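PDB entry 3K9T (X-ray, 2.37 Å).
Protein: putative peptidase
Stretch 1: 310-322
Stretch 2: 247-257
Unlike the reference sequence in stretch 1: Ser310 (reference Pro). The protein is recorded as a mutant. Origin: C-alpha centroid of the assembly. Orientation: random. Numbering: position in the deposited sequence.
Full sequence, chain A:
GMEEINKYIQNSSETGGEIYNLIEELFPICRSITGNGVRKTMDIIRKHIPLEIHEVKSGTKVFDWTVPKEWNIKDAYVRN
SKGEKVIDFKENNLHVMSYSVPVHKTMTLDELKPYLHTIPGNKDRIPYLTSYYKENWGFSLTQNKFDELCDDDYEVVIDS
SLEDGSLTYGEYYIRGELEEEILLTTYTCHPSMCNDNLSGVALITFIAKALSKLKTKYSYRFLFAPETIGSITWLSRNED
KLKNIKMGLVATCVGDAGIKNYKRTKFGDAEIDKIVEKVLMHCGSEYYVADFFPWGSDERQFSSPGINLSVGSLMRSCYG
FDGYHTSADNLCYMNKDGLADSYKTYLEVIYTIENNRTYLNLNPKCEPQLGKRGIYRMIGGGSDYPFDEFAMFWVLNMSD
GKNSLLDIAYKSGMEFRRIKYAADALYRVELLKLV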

# COMPACT_ATOMS: atom_id res chain seq x y z
N SER A 310 -15.25 -0.18 -18.88
CA SER A 310 -14.47 0.75 -18.08
C SER A 310 -14.88 2.16 -18.41
O SER A 310 -14.34 2.78 -19.31
CB SER A 310 -12.96 0.59 -18.33
OG SER A 310 -12.67 -0.77 -18.38
N VAL A 311 -15.84 2.66 -17.66
CA VAL A 311 -16.33 4.01 -17.88
C VAL A 311 -16.21 4.82 -16.57
O VAL A 311 -16.73 4.44 -15.51
CB VAL A 311 -17.80 3.98 -18.39
CG1 VAL A 311 -18.38 5.40 -18.53
CG2 VAL A 311 -17.86 3.22 -19.67
N GLY A 312 -15.48 5.93 -16.65
CA GLY A 312 -15.44 6.89 -15.54
C GLY A 312 -16.21 8.15 -15.89
O GLY A 312 -16.99 8.15 -16.83
N SER A 313 -15.99 9.23 -15.13
CA SER A 313 -16.73 10.46 -15.28
C SER A 313 -15.83 11.60 -14.87
O SER A 313 -15.35 11.66 -13.74
CB SER A 313 -18.00 10.42 -14.44
OG SER A 313 -18.86 11.53 -14.68
N LEU A 314 -15.56 12.49 -15.82
CA LEU A 314 -14.68 13.63 -15.60
C LEU A 314 -15.55 14.88 -15.59
O LEU A 314 -16.18 15.24 -16.61
CB LEU A 314 -13.57 13.67 -16.66
CG LEU A 314 -12.65 14.89 -16.56
CD1 LEU A 314 -11.99 14.99 -15.19
CD2 LEU A 314 -11.62 14.85 -17.66
N MSE A 315 -15.58 15.52 -14.43
CA MSE A 315 -16.51 16.57 -14.11
C MSE A 315 -15.76 17.76 -13.57
O MSE A 315 -14.56 17.72 -13.44
CB MSE A 315 -17.43 16.07 -13.00
CG MSE A 315 -18.31 14.90 -13.42
SE MSE A 315 -19.41 14.19 -12.03
CE MSE A 315 -17.93 13.28 -11.24
N ARG A 316 -16.49 18.84 -13.30
CA ARG A 316 -15.96 19.91 -12.45
C ARG A 316 -16.66 19.69 -11.10
O ARG A 316 -16.42 18.66 -10.49
CB ARG A 316 -16.15 21.31 -13.05
CG ARG A 316 -15.40 21.52 -14.36
CD ARG A 316 -15.18 23.00 -14.71
NE ARG A 316 -13.97 23.43 -14.04
CZ ARG A 316 -12.74 23.23 -14.48
NH1 ARG A 316 -12.51 22.66 -15.66
NH2 ARG A 316 -11.72 23.62 -13.72
N SER A 317 -17.52 20.61 -10.65
CA SER A 317 -18.22 20.40 -9.39
C SER A 317 -19.28 19.36 -9.67
O SER A 317 -20.25 19.55 -10.39
CB SER A 317 -18.82 21.69 -8.80
OG SER A 317 -17.80 22.68 -8.62
N CYS A 318 -19.03 18.20 -9.10
CA CYS A 318 -19.89 17.07 -9.23
C CYS A 318 -21.35 17.33 -8.75
O CYS A 318 -21.58 18.14 -7.86
CB CYS A 318 -19.22 15.92 -8.46
SG CYS A 318 -20.20 14.46 -8.45
N TYR A 319 -22.32 16.66 -9.39
CA TYR A 319 -23.74 16.69 -8.98
C TYR A 319 -23.84 16.52 -7.45
O TYR A 319 -23.16 15.69 -6.86
CB TYR A 319 -24.59 15.64 -9.74
CG TYR A 319 -23.89 14.34 -10.00
CD1 TYR A 319 -23.65 13.43 -8.97
CD2 TYR A 319 -23.44 14.01 -11.27
CE1 TYR A 319 -22.97 12.23 -9.22
CE2 TYR A 319 -22.78 12.79 -11.53
CZ TYR A 319 -22.54 11.92 -10.51
OH TYR A 319 -21.86 10.74 -10.77
N GLY A 320 -24.70 17.33 -6.82
CA GLY A 320 -24.72 17.45 -5.38
C GLY A 320 -24.25 18.85 -4.99
O GLY A 320 -24.47 19.28 -3.88
N PHE A 321 -23.61 19.55 -5.92
CA PHE A 321 -23.19 20.93 -5.70
C PHE A 321 -24.34 21.86 -5.26
O PHE A 321 -25.53 21.62 -5.53
CB PHE A 321 -22.50 21.47 -6.96
CG PHE A 321 -23.42 21.61 -8.17
CD1 PHE A 321 -24.18 22.77 -8.36
CD2 PHE A 321 -23.47 20.62 -9.14
CE1 PHE A 321 -25.00 22.90 -9.46
CE2 PHE A 321 -24.28 20.75 -10.24
CZ PHE A 321 -25.04 21.89 -10.40
N ASP A 322 -23.97 22.91 -4.54
CA ASP A 322 -24.96 23.84 -4.02
C ASP A 322 -25.70 24.53 -5.15
O ASP A 322 -25.10 25.21 -5.96
CB ASP A 322 -24.32 24.90 -3.15
CG ASP A 322 -25.34 25.79 -2.47
OD1 ASP A 322 -26.41 25.27 -2.05
OD2 ASP A 322 -25.06 26.99 -2.34
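Stretch 2 (247-257) MGLVATCVGDA

Stretch 2 enters as a β-strand and lies beside strand 311-315 in parallel register, the two axes passing within 4.4 Å at a crossing angle of -39°. Met247, a selenomethionine, comes first in the stretch, in a strand already under way, opposite Ser310, which differs from the reference sequence; Met247 CA lies 3.4 Å from Ser310 O while the end of the selenomethionine side chain leads away.

Gly248 follows, with Gly248 CA 4.3 Å from Val311 CA. Its N makes a weak hydrogen bond to Ser310 O (2.9 Å), and its O accepts one from Gly312 N (3.0 Å). Glycine suits this site because an ideal CB would come within 3.0 Å of Val311 CG2, a clash. Leu249 pairs with Gly312, and its CD2 reaches to 4.4 Å from Leu314 CB. Val250 turns to the same face as Val311 and packs its CG2 3.7 Å from Val311 CG1, a good use of a β-branched apolar residue in a buried sheet. Its N bonds Gly312 O (2.8 Å), and its O accepts a hydrogen bond from Ser313 OG (2.8 Å).

Ala251 points away and is small and buried. Thr252, extended at phi/psi -155/161, sets its CG2 at the edge of the Tyr319 ring, 3.9 Å from CE2. At Cys253 the backbone changes to positive phi (50/47). Its O accepts a hydrogen bond from Arg316 N (2.8 Å), while its compact, polarizable SG lies 3.9 Å from Phe321 CE2, at that ring's edge, and 4.1 Å from Tyr319 CB.

Val254 CG1 rests 3.3 Å from Leu314 O. Gly255 scarcely touches stretch 1. Asp256 then grips Ser317 with both carboxylate oxygens: OD1 accepts from Ser317 N (2.9 Å), OD2 from Ser317 OG at a very short 2.4 Å. Ala257, exposed, points away and ends the stretch.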

# COMPACT_ATOMS: atom_id res chain seq x y z
N MSE A 247 -12.76 1.81 -23.43
CA MSE A 247 -12.87 2.73 -22.33
C MSE A 247 -13.95 3.79 -22.61
O MSE A 247 -14.45 3.92 -23.72
CB MSE A 247 -11.50 3.35 -21.99
CG MSE A 247 -10.75 4.09 -23.10
SE MSE A 247 -8.92 4.49 -22.55
CE MSE A 247 -7.83 3.38 -23.71
N GLY A 248 -14.35 4.52 -21.58
CA GLY A 248 -15.37 5.52 -21.76
C GLY A 248 -15.43 6.53 -20.65
O GLY A 248 -14.91 6.29 -19.58
N LEU A 249 -16.07 7.67 -20.92
CA LEU A 249 -16.26 8.72 -19.94
C LEU A 249 -17.68 9.28 -20.05
O LEU A 249 -18.14 9.51 -21.16
CB LEU A 249 -15.25 9.86 -20.18
CG LEU A 249 -13.78 9.69 -19.78
CD1 LEU A 249 -12.96 10.85 -20.30
CD2 LEU A 249 -13.65 9.55 -18.28
N VAL A 250 -18.36 9.49 -18.93
CA VAL A 250 -19.64 10.17 -18.91
C VAL A 250 -19.35 11.66 -18.53
O VAL A 250 -18.77 11.97 -17.49
CB VAL A 250 -20.60 9.54 -17.89
CG1 VAL A 250 -21.86 10.39 -17.79
CG2 VAL A 250 -20.93 8.06 -18.22
N ALA A 251 -19.77 12.58 -19.40
CA ALA A 251 -19.52 13.98 -19.19
C ALA A 251 -20.76 14.66 -18.63
O ALA A 251 -21.83 14.65 -19.24
CB ALA A 251 -19.10 14.66 -20.49
N THR A 252 -20.61 15.26 -17.46
CA THR A 252 -21.66 16.05 -16.87
C THR A 252 -21.01 17.05 -15.93
O THR A 252 -19.85 16.87 -15.56
CB THR A 252 -22.65 15.16 -16.11
OG1 THR A 252 -23.61 16.00 -15.50
CG2 THR A 252 -21.97 14.31 -15.04
N CYS A 253 -21.74 18.11 -15.60
CA CYS A 253 -21.27 19.10 -14.62
C CYS A 253 -19.87 19.61 -14.89
O CYS A 253 -19.06 19.69 -13.98
CB CYS A 253 -21.32 18.50 -13.21
SG CYS A 253 -23.00 18.04 -12.69
N VAL A 254 -19.61 19.97 -16.15
CA VAL A 254 -18.28 20.30 -16.58
C VAL A 254 -18.07 21.81 -16.79
O VAL A 254 -17.03 22.20 -17.35
CB VAL A 254 -17.90 19.55 -17.89
CG1 VAL A 254 -17.68 18.06 -17.62
CG2 VAL A 254 -18.94 19.79 -18.97
N GLY A 255 -18.98 22.64 -16.28
CA GLY A 255 -19.00 24.05 -16.65
C GLY A 255 -18.80 25.14 -15.60
O GLY A 255 -18.64 26.32 -15.97
N ASP A 256 -18.83 24.79 -14.32
CA ASP A 256 -18.67 25.77 -13.26
C ASP A 256 -17.24 26.17 -12.95
O ASP A 256 -16.30 25.61 -13.52
CB ASP A 256 -19.34 25.28 -11.99
CG ASP A 256 -18.65 24.09 -11.37
OD1 ASP A 256 -18.85 22.93 -11.86
OD2 ASP A 256 -17.96 24.32 -10.36
N ALA A 257 -17.09 27.15 -12.02
CA ALA A 257 -15.77 27.70 -11.68
C ALA A 257 -14.92 26.81 -10.78
O ALA A 257 -13.76 27.12 -10.53
CB ALA A 257 -15.91 29.11 -11.06